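Local coordinates for protein putative sulfurtransferase DsrE (PDB 2HY5) that probably acts as a sulfur carrier and sulfurtransferase in the oxidation of intracellular sulfur, working in a complex with DsrF and DsrH, at residues Leu5-Gly10 with Val44-Arg49; Ile34-Phe39 with Leu115-Ile120; Val77-Ala82 with Phe107-Leu112; Arg85-Glu90 with Thr101-Lys106. All coordinates share one frame; numbering follows the deposited sequence.

Contact 1: Leu5-Gly10 with Val44-Arg49; sequences LQINEG and VNNSTR
The loop that leaves strand 2-7 passes the last turn of a short 3-10 segment, and the two backbones come closest at Gly10 and Asn45, whose CA atoms lie 5.2 Å apart. Asn46 carries the contact. Its CG stands anti to the carbonyl carbon (chi1 -78°), which aims the carboxamide at the strand end, and ND2 gives a hydrogen bond of 3.0 Å to Glu9 O. The acceptor lies close to the plane of the Asn46 amide and the donor in the plane of the Glu9 carbonyl, but the hydrogen bond is bent, 136° at the hydrogen. Both ends of this buried amide are held: ND2 also bonds to Gly43 O, and OD1 to the hydroxyl of Ser17 at the start of helix 16-29, so three hydrogen bonds fix its rotation. Ile7 crosses it at about a right angle, with CG2 3.9 Å from Asn46 ND2. Beside the amide, Gly10 CA rests 4.4 Å from Asn45 CB. Within 44-49, Val44 O accepts both the backbone N and the hydroxyl of Ser47, OG lying 2.7 Å from it and nearly along the C=O axis. Glu9 turns its carboxylate elsewhere, to Tyr21 of the DsrF chain. Such a meeting of loops beyond the carboxy-terminal ends of neighbouring parallel strands, here 2-7 and 33-39, is characteristic of three-layer alpha/beta folds, whose functional sites usually lie at this edge of the sheet.

Contact 2: Ile34-Phe39 with Leu115-Ile120; sequences IFRVFF and LVEAAI
Strand 33-39 packs against helix 113-121, the local axes 8.4 Å apart at closest approach and nearly antiparallel at 150°. Phe35 comes first, its CG anti to the backbone N, so that the ring edge meets Ala118, with CD2 3.7 Å from Ala118 CB. The same ring approaches the Glu117 carboxylate, the two planes turned 48° apart, and its CE2 lies over one face of the Arg36 guanidinium, toward the rim.

Arg36 follows, extended until it bends at its third torsion. Its NH1 is 4.0 Å from Glu117 OE2, too long for a salt bridge, and water 1 joins the charges instead: it accepts from Arg36 NH2 at 2.8 Å and donates to Glu117 OE2 at 2.9 Å. A salt bridge from NE to Asp74 and a hydrogen bond from NH1 to Gln114 O, together with the water, fix the orientation of the guanidinium and would probably offset the cost of burying its charge.

At Phe38, Leu115 CB sits 3.6 Å from the ring centroid and only 5° off the normal, a CH-pi contact over the middle of one face, while Leu115 CD1 reaches back to Phe38 CB at 3.8 Å. An alanine here would remove the ring and would probably leave Leu115 poorly packed and loosen the surroundings of Cys78, which the ring also touches. This is the helix-on-sheet layer of a parallel alpha/beta fold, here lying next to the cysteine proposed, by similarity, to carry the persulfide.

Contact 3: Val77-Ala82 with Phe107-Leu112; sequences VCVAAA and FRISGL
Strands 75-78 and 108-110 pair in parallel, with Val77 opposite Ile109. Val77 N bonds to Arg108 O at 2.8 Å, Val77 O accepts Ser110 N, and Val79 N reaches Ser110 O at 2.9 Å, this last donor standing above the carbonyl plane. Ile109 supplies most of the apolar contact. Its CB leaves the backbone over Val77 O, 4.0 Å away. The branch CG2 then turns to Val79, meeting CB at 3.7 Å, whereas CG1 passes Val77 O and touches Ala82 CB loosely. At the tip, CD1 presses against Val77 CB at 3.5 Å, tighter than usual van der Waals contact, and chi1 (-91°) is displaced from a staggered value. A glycine here would remove all these branches and would probably loosen the packing that ties Val77 and Val79 to the edge strand. Cys78, the persulfide site by similarity, has SG anti to its backbone N and 3.9 Å from Leu112 CD1. As N-cap of helix 79-85, the sulfur accepts Ala81 N at 3.6 Å in an almost straight bond (174°). The helix start would probably favour a thiolate at this position. Cys78 thus sits where strand 75-78 turns directly into helix 79-85, its side chain against Phe38 of strand 33-39 and Leu112 ahead of helix 113-121, while strand 108-110 borders the sheet within this chain and Leu112 also packs on Val28 of the DsrF chain.

Contact 4: Arg85-Glu90 with Thr101-Lys106; sequences RGIVDE and TNIHPK
Two loops flanking helix 90-96 are clasped by an asparagine that bonds to backbone on the opposite segment, closing a helical excursion between strands 75-78 and 108-110 of the parallel alpha/beta fold. The tight part centres on Asn102. Its CG occupies the crowded position between backbone N and carbonyl carbon (chi1 66°), and the carboxamide spans two peptide groups: OD1 receives Val88 N at 2.7 Å in a nearly straight bond (171°), and ND2 donates to Gly86 O at 2.9 Å, tilted from the amide plane. Val88 O in turn is gripped by two donors, Asn102 N at 3.0 Å in its carbonyl plane and Ile103 N, which stands above that plane. Gly86, with a positive phi of 100°, ends helix 79-85 in a backbone turn that would crowd any CB against the preceding carbonyl O. Ile87 crosses the amide at about a right angle, its CD1 near ND2; separately, Ile103 CG2 lies 3.7 Å from Asp89 CB. Leu50 of the second DsrE subunit packs on Val88 and Asn102.

Toward the solvent side the contact relaxes. Asp89 turns its carboxylate away to cap Glu92 N at the start of helix 90-96, and the exposed Glu90, bent at chi2, folds back over Thr101. OG1 of Thr101 bonds to Arg49 within the chain as well as to water 2, lying 2.6 Å from that water. The same water donates to Glu90 OE2, which meanwhile lies only 3.1 Å from the methyl carbon Thr101 CG2.

How the contacts relate
Contacts 1, 2 and 3 all reach the parallel sheet, whereas contact 4 joins loops beside it. Contact 1 is most central, its centre about 5 Å from that of the chain; contact 4, about 12 Å out, is still largely buried apart from Glu90, and contact 3 is only partly buried. Contacts 2 and 3 come together around Cys78, where Phe38 CZ and Leu112 CD1 are 3.7 Å apart. Their chemistry differs: rings and a water-linked charge pair against a helix in contact 2, backbone pairing with branched aliphatics in contact 3. In contacts 1 and 4 an asparagine amide grips backbone instead, and backbone bonds such as Ser47 O to His104 N, 2.7 Å, join the two. Both also touch the second DsrE subunit.

Contact 1: Leu5-Gly10 with Val44-Arg49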
# COMPACT_ATOMS: atom_id res chain seq x y z
N LEU A 5 -4.97 16.36 -12.09
CA LEU A 5 -5.07 15.01 -11.54
C LEU A 5 -3.70 14.51 -11.11
O LEU A 5 -2.72 14.65 -11.84
CB LEU A 5 -5.66 14.04 -12.57
CG LEU A 5 -7.02 14.40 -13.16
CD1 LEU A 5 -7.48 13.26 -14.07
CD2 LEU A 5 -8.04 14.64 -12.06
N GLN A 6 -3.63 13.92 -9.92
CA GLN A 6 -2.39 13.40 -9.38
C GLN A 6 -2.59 11.90 -9.14
O GLN A 6 -3.58 11.50 -8.53
CB GLN A 6 -2.07 14.10 -8.05
CG GLN A 6 -0.68 13.79 -7.49
CD GLN A 6 -0.48 14.38 -6.10
OE1 GLN A 6 -0.89 15.51 -5.83
NE2 GLN A 6 0.20 13.63 -5.24
N ILE A 7 -1.65 11.09 -9.63
CA ILE A 7 -1.71 9.64 -9.46
C ILE A 7 -0.45 9.22 -8.72
O ILE A 7 0.66 9.45 -9.20
CB ILE A 7 -1.82 8.95 -10.83
CG1 ILE A 7 -3.11 9.41 -11.53
CG2 ILE A 7 -1.83 7.43 -10.67
CD1 ILE A 7 -3.25 8.96 -12.96
N ASN A 8 -0.62 8.59 -7.56
CA ASN A 8 0.51 8.19 -6.71
C ASN A 8 0.93 6.74 -6.70
O ASN A 8 1.90 6.39 -6.02
CB ASN A 8 0.23 8.58 -5.26
CG ASN A 8 -0.12 10.04 -5.09
OD1 ASN A 8 0.33 10.90 -5.84
ND2 ASN A 8 -0.91 10.34 -4.07
N GLU A 9 0.22 5.88 -7.42
CA GLU A 9 0.57 4.47 -7.40
C GLU A 9 0.84 3.88 -8.77
O GLU A 9 0.36 4.38 -9.78
CB GLU A 9 -0.56 3.68 -6.74
CG GLU A 9 -0.97 4.21 -5.39
CD GLU A 9 0.19 4.29 -4.41
OE1 GLU A 9 1.09 3.43 -4.49
OE2 GLU A 9 0.19 5.21 -3.56
N GLY A 10 1.62 2.80 -8.77
CA GLY A 10 1.96 2.14 -10.01
C GLY A 10 0.78 1.41 -10.62
O GLY A 10 -0.21 1.13 -9.94
N VAL A 44 4.84 7.13 -11.19
CA VAL A 44 5.68 7.32 -12.38
C VAL A 44 5.77 6.06 -13.23
O VAL A 44 6.06 6.13 -14.43
CB VAL A 44 7.11 7.78 -11.99
CG1 VAL A 44 7.04 9.10 -11.23
CG2 VAL A 44 7.80 6.71 -11.16
N ASN A 45 5.51 4.90 -12.63
CA ASN A 45 5.59 3.64 -13.35
C ASN A 45 4.47 3.44 -14.38
O ASN A 45 4.46 2.44 -15.11
CB ASN A 45 5.63 2.47 -12.35
CG ASN A 45 6.94 2.43 -11.56
OD1 ASN A 45 7.00 1.87 -10.46
ND2 ASN A 45 7.99 3.02 -12.12
N ASN A 46 3.55 4.39 -14.45
CA ASN A 46 2.46 4.32 -15.43
C ASN A 46 2.94 4.85 -16.77
O ASN A 46 2.18 4.87 -17.74
CB ASN A 46 1.29 5.20 -14.99
CG ASN A 46 0.45 4.56 -13.92
OD1 ASN A 46 -0.31 3.64 -14.18
ND2 ASN A 46 0.59 5.05 -12.69
N SER A 47 4.20 5.26 -16.83
CA SER A 47 4.74 5.84 -18.06
C SER A 47 5.74 4.99 -18.84
O SER A 47 6.30 5.47 -19.83
CB SER A 47 5.39 7.19 -17.74
OG SER A 47 6.55 7.03 -16.96
N THR A 48 5.96 3.75 -18.42
CA THR A 48 6.91 2.90 -19.13
C THR A 48 6.26 2.24 -20.34
O THR A 48 5.10 1.84 -20.29
CB THR A 48 7.48 1.79 -18.21
OG1 THR A 48 8.24 0.87 -19.00
CG2 THR A 48 6.37 1.04 -17.51
N ARG A 49 7.02 2.14 -21.43
CA ARG A 49 6.53 1.53 -22.66
C ARG A 49 6.89 0.05 -22.73
O ARG A 49 6.59 -0.62 -23.72
CB ARG A 49 7.13 2.24 -23.88
CG ARG A 49 8.64 2.02 -24.07
CD ARG A 49 9.14 2.66 -25.38
NE ARG A 49 10.53 2.31 -25.69
CZ ARG A 49 11.59 2.95 -25.20
NH1 ARG A 49 11.43 3.99 -24.39
NH2 ARG A 49 12.82 2.55 -25.54

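Contact 2: Ile34-Phe39 with Leu115-Ile120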
# COMPACT_ATOMS: atom_id res chain seq x y z
N ILE A 34 -8.72 19.01 -18.52
CA ILE A 34 -7.78 18.37 -17.61
C ILE A 34 -6.49 19.10 -17.96
O ILE A 34 -5.87 18.85 -18.99
CB ILE A 34 -7.65 16.86 -17.87
CG1 ILE A 34 -8.94 16.16 -17.45
CG2 ILE A 34 -6.46 16.29 -17.09
CD1 ILE A 34 -8.92 14.65 -17.61
N PHE A 35 -6.12 20.04 -17.09
CA PHE A 35 -4.94 20.86 -17.29
C PHE A 35 -3.65 20.05 -17.30
O PHE A 35 -2.71 20.37 -18.04
CB PHE A 35 -4.87 21.92 -16.19
CG PHE A 35 -3.73 22.89 -16.34
CD1 PHE A 35 -3.82 23.94 -17.24
CD2 PHE A 35 -2.58 22.73 -15.59
CE1 PHE A 35 -2.76 24.84 -17.39
CE2 PHE A 35 -1.51 23.62 -15.73
CZ PHE A 35 -1.61 24.68 -16.63
N ARG A 36 -3.60 19.00 -16.48
CA ARG A 36 -2.40 18.17 -16.41
C ARG A 36 -2.66 16.92 -15.58
O ARG A 36 -3.43 16.95 -14.63
CB ARG A 36 -1.26 18.98 -15.79
CG ARG A 36 0.08 18.23 -15.61
CD ARG A 36 1.18 19.24 -15.27
NE ARG A 36 1.35 20.17 -16.38
CZ ARG A 36 1.60 21.47 -16.26
NH1 ARG A 36 1.71 22.04 -15.07
NH2 ARG A 36 1.70 22.22 -17.35
N VAL A 37 -2.04 15.82 -15.99
CA VAL A 37 -2.13 14.55 -15.27
C VAL A 37 -0.71 14.38 -14.77
O VAL A 37 0.23 14.25 -15.57
CB VAL A 37 -2.49 13.38 -16.21
CG1 VAL A 37 -2.61 12.09 -15.40
CG2 VAL A 37 -3.79 13.67 -16.94
N PHE A 38 -0.54 14.41 -13.46
CA PHE A 38 0.79 14.30 -12.87
C PHE A 38 1.00 13.00 -12.12
O PHE A 38 0.22 12.64 -11.24
CB PHE A 38 1.01 15.49 -11.93
CG PHE A 38 2.44 15.66 -11.51
CD1 PHE A 38 2.97 14.92 -10.46
CD2 PHE A 38 3.27 16.56 -12.18
CE1 PHE A 38 4.30 15.05 -10.09
CE2 PHE A 38 4.60 16.70 -11.82
CZ PHE A 38 5.12 15.95 -10.78
N PHE A 39 2.06 12.28 -12.49
CA PHE A 39 2.38 11.01 -11.85
C PHE A 39 3.51 11.20 -10.85
O PHE A 39 4.59 11.68 -11.20
CB PHE A 39 2.75 9.96 -12.90
CG PHE A 39 1.65 9.67 -13.89
CD1 PHE A 39 1.51 10.44 -15.04
CD2 PHE A 39 0.74 8.66 -13.65
CE1 PHE A 39 0.48 10.20 -15.94
CE2 PHE A 39 -0.30 8.41 -14.54
CZ PHE A 39 -0.43 9.19 -15.69
N LEU A 115 3.47 20.09 -10.85
CA LEU A 115 2.31 19.63 -10.08
C LEU A 115 1.70 20.82 -9.34
O LEU A 115 0.50 21.07 -9.42
CB LEU A 115 2.72 18.55 -9.07
CG LEU A 115 1.63 18.17 -8.06
CD1 LEU A 115 0.44 17.55 -8.79
CD2 LEU A 115 2.20 17.19 -7.04
N VAL A 116 2.55 21.54 -8.62
CA VAL A 116 2.09 22.70 -7.87
C VAL A 116 1.50 23.72 -8.84
O VAL A 116 0.46 24.32 -8.58
CB VAL A 116 3.25 23.35 -7.09
CG1 VAL A 116 2.76 24.58 -6.35
CG2 VAL A 116 3.84 22.33 -6.11
N GLU A 117 2.16 23.88 -9.98
CA GLU A 117 1.71 24.81 -11.00
C GLU A 117 0.29 24.47 -11.44
O GLU A 117 -0.55 25.36 -11.59
CB GLU A 117 2.66 24.75 -12.20
CG GLU A 117 2.97 26.10 -12.81
CD GLU A 117 1.78 26.70 -13.51
OE1 GLU A 117 1.55 27.92 -13.36
OE2 GLU A 117 1.08 25.95 -14.23
N ALA A 118 0.02 23.18 -11.64
CA ALA A 118 -1.30 22.72 -12.07
C ALA A 118 -2.35 22.96 -10.98
O ALA A 118 -3.49 23.30 -11.28
CB ALA A 118 -1.26 21.24 -12.44
N ALA A 119 -1.95 22.77 -9.73
CA ALA A 119 -2.85 22.98 -8.60
C ALA A 119 -3.27 24.44 -8.54
O ALA A 119 -4.38 24.77 -8.13
CB ALA A 119 -2.17 22.58 -7.29
N ILE A 120 -2.37 25.32 -8.96
CA ILE A 120 -2.66 26.75 -8.97
C ILE A 120 -3.59 27.13 -10.12
O ILE A 120 -4.53 27.91 -9.95
CB ILE A 120 -1.35 27.58 -9.10
CG1 ILE A 120 -0.48 27.37 -7.86
CG2 ILE A 120 -1.69 29.05 -9.29
CD1 ILE A 120 0.84 28.11 -7.90
O HOH W 1 2.47 24.71 -16.45

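Contact 3: Val77-Ala82 with Phe107-Leu112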
# COMPACT_ATOMS: atom_id res chain seq x y z
N VAL A 77 5.53 13.19 -15.66
CA VAL A 77 6.13 12.26 -14.71
C VAL A 77 7.23 12.97 -13.93
O VAL A 77 8.13 13.57 -14.52
CB VAL A 77 6.73 11.05 -15.46
CG1 VAL A 77 7.42 10.11 -14.49
CG2 VAL A 77 5.63 10.32 -16.23
N CYS A 78 7.15 12.92 -12.60
CA CYS A 78 8.13 13.57 -11.74
C CYS A 78 9.54 13.02 -11.97
O CYS A 78 9.76 11.81 -11.86
CB CYS A 78 7.75 13.39 -10.28
SG CYS A 78 8.95 14.11 -9.15
N VAL A 79 10.48 13.90 -12.26
CA VAL A 79 11.86 13.47 -12.50
C VAL A 79 12.53 12.83 -11.29
O VAL A 79 13.22 11.82 -11.42
CB VAL A 79 12.73 14.65 -13.00
CG1 VAL A 79 12.85 15.72 -11.92
CG2 VAL A 79 14.10 14.15 -13.40
N ALA A 80 12.32 13.41 -10.11
CA ALA A 80 12.91 12.90 -8.87
C ALA A 80 12.42 11.48 -8.59
O ALA A 80 13.22 10.58 -8.32
CB ALA A 80 12.57 13.82 -7.71
N ALA A 81 11.11 11.30 -8.64
CA ALA A 81 10.51 10.00 -8.40
C ALA A 81 10.89 9.02 -9.51
O ALA A 81 11.06 7.83 -9.26
CB ALA A 81 8.99 10.14 -8.32
N ALA A 82 11.04 9.52 -10.73
CA ALA A 82 11.42 8.67 -11.86
C ALA A 82 12.86 8.16 -11.73
O ALA A 82 13.15 7.01 -12.04
CB ALA A 82 11.26 9.43 -13.17
N PHE A 107 4.38 10.50 -22.74
CA PHE A 107 4.61 11.09 -21.42
C PHE A 107 5.88 11.94 -21.43
O PHE A 107 6.79 11.70 -22.22
CB PHE A 107 4.78 10.00 -20.36
CG PHE A 107 3.60 9.08 -20.21
CD1 PHE A 107 3.28 8.16 -21.20
CD2 PHE A 107 2.82 9.11 -19.06
CE1 PHE A 107 2.22 7.27 -21.04
CE2 PHE A 107 1.76 8.23 -18.88
CZ PHE A 107 1.46 7.31 -19.87
N ARG A 108 5.94 12.93 -20.54
CA ARG A 108 7.13 13.75 -20.44
C ARG A 108 7.61 13.79 -18.99
O ARG A 108 6.80 13.78 -18.07
CB ARG A 108 6.87 15.18 -20.95
CG ARG A 108 5.98 16.07 -20.09
CD ARG A 108 5.77 17.43 -20.77
NE ARG A 108 4.90 18.34 -20.03
CZ ARG A 108 5.31 19.18 -19.08
NH1 ARG A 108 6.59 19.25 -18.75
NH2 ARG A 108 4.43 19.96 -18.46
N ILE A 109 8.93 13.78 -18.81
CA ILE A 109 9.52 13.84 -17.48
C ILE A 109 9.81 15.29 -17.15
O ILE A 109 10.47 15.99 -17.93
CB ILE A 109 10.85 13.03 -17.41
CG1 ILE A 109 10.58 11.59 -16.99
CG2 ILE A 109 11.80 13.66 -16.40
CD1 ILE A 109 9.42 10.95 -17.66
N SER A 110 9.32 15.76 -16.02
CA SER A 110 9.55 17.15 -15.64
C SER A 110 9.61 17.33 -14.13
O SER A 110 9.48 16.37 -13.37
CB SER A 110 8.46 18.04 -16.23
OG SER A 110 8.85 19.40 -16.14
N GLY A 111 9.80 18.57 -13.70
CA GLY A 111 9.89 18.88 -12.28
C GLY A 111 8.60 18.83 -11.50
O GLY A 111 7.50 18.96 -12.04
N LEU A 112 8.74 18.65 -10.19
CA LEU A 112 7.61 18.58 -9.28
C LEU A 112 6.85 19.90 -9.31
O LEU A 112 5.66 19.95 -8.97
CB LEU A 112 8.12 18.28 -7.86
CG LEU A 112 7.16 17.72 -6.82
CD1 LEU A 112 6.40 16.53 -7.39
CD2 LEU A 112 7.95 17.30 -5.58

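Contact 4: Arg85-Glu90 with Thr101-Lys106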
# COMPACT_ATOMS: atom_id res chain seq x y z
N ARG A 85 13.06 5.36 -9.25
CA ARG A 85 12.42 4.13 -9.69
C ARG A 85 12.81 3.52 -11.03
O ARG A 85 12.44 2.39 -11.33
CB ARG A 85 10.91 4.32 -9.60
CG ARG A 85 10.46 4.68 -8.19
CD ARG A 85 8.99 5.02 -8.14
NE ARG A 85 8.51 5.21 -6.77
CZ ARG A 85 8.78 6.25 -5.99
NH1 ARG A 85 9.56 7.23 -6.43
NH2 ARG A 85 8.25 6.33 -4.78
N GLY A 86 13.54 4.27 -11.85
CA GLY A 86 13.95 3.72 -13.13
C GLY A 86 13.15 4.10 -14.36
O GLY A 86 13.06 3.30 -15.29
N ILE A 87 12.56 5.29 -14.38
CA ILE A 87 11.83 5.74 -15.57
C ILE A 87 12.82 6.69 -16.23
O ILE A 87 13.23 7.69 -15.63
CB ILE A 87 10.52 6.48 -15.20
CG1 ILE A 87 9.53 5.50 -14.58
CG2 ILE A 87 9.92 7.11 -16.46
CD1 ILE A 87 9.07 4.38 -15.51
N VAL A 88 13.20 6.37 -17.46
CA VAL A 88 14.20 7.14 -18.17
C VAL A 88 13.86 7.53 -19.61
O VAL A 88 13.39 6.70 -20.39
CB VAL A 88 15.53 6.33 -18.22
CG1 VAL A 88 16.62 7.13 -18.91
CG2 VAL A 88 15.95 5.93 -16.81
N ASP A 89 14.08 8.80 -19.95
CA ASP A 89 13.87 9.26 -21.31
C ASP A 89 15.26 9.55 -21.87
O ASP A 89 16.25 9.35 -21.18
CB ASP A 89 13.00 10.53 -21.36
CG ASP A 89 13.67 11.74 -20.73
OD1 ASP A 89 13.14 12.86 -20.90
OD2 ASP A 89 14.70 11.58 -20.06
N GLU A 90 15.34 10.02 -23.11
CA GLU A 90 16.63 10.30 -23.73
C GLU A 90 17.56 11.19 -22.91
O GLU A 90 18.73 10.87 -22.72
CB GLU A 90 16.43 10.90 -25.12
CG GLU A 90 16.92 10.01 -26.26
CD GLU A 90 16.25 8.65 -26.29
OE1 GLU A 90 16.65 7.80 -27.11
OE2 GLU A 90 15.31 8.43 -25.50
N THR A 101 16.39 3.49 -22.66
CA THR A 101 15.30 4.33 -22.15
C THR A 101 14.06 3.44 -22.06
O THR A 101 14.00 2.40 -22.71
CB THR A 101 14.96 5.51 -23.10
OG1 THR A 101 14.44 4.98 -24.33
CG2 THR A 101 16.18 6.35 -23.38
N ASN A 102 13.07 3.85 -21.27
CA ASN A 102 11.86 3.04 -21.17
C ASN A 102 10.58 3.87 -21.13
O ASN A 102 9.49 3.32 -21.07
CB ASN A 102 11.94 2.13 -19.94
CG ASN A 102 11.94 2.90 -18.64
OD1 ASN A 102 12.27 4.08 -18.62
ND2 ASN A 102 11.60 2.23 -17.55
N ILE A 103 10.71 5.19 -21.19
CA ILE A 103 9.50 6.01 -21.14
C ILE A 103 8.66 5.89 -22.41
O ILE A 103 9.17 5.68 -23.51
CB ILE A 103 9.84 7.49 -20.91
CG1 ILE A 103 8.58 8.22 -20.42
CG2 ILE A 103 10.35 8.13 -22.20
CD1 ILE A 103 8.75 9.71 -20.30
N HIS A 104 7.34 5.98 -22.24
CA HIS A 104 6.43 5.93 -23.37
C HIS A 104 6.47 7.35 -23.95
O HIS A 104 6.37 8.33 -23.22
CB HIS A 104 5.02 5.57 -22.88
CG HIS A 104 4.02 5.39 -23.98
ND1 HIS A 104 3.58 6.43 -24.76
CD2 HIS A 104 3.38 4.28 -24.43
CE1 HIS A 104 2.71 5.97 -25.65
NE2 HIS A 104 2.57 4.67 -25.47
N PRO A 105 6.61 7.47 -25.29
CA PRO A 105 6.69 8.77 -25.97
C PRO A 105 5.59 9.80 -25.72
O PRO A 105 5.80 10.99 -25.98
CB PRO A 105 6.79 8.37 -27.45
CG PRO A 105 6.05 7.07 -27.50
CD PRO A 105 6.56 6.37 -26.26
N LYS A 106 4.44 9.37 -25.21
CA LYS A 106 3.35 10.30 -24.93
C LYS A 106 3.50 11.02 -23.59
O LYS A 106 2.83 12.02 -23.32
CB LYS A 106 2.00 9.58 -24.98
CG LYS A 106 1.28 9.69 -26.31
CD LYS A 106 0.95 11.15 -26.62
CE LYS A 106 0.21 11.29 -27.94
NZ LYS A 106 1.00 10.71 -29.06
O HOH W 2 14.48 6.10 -26.64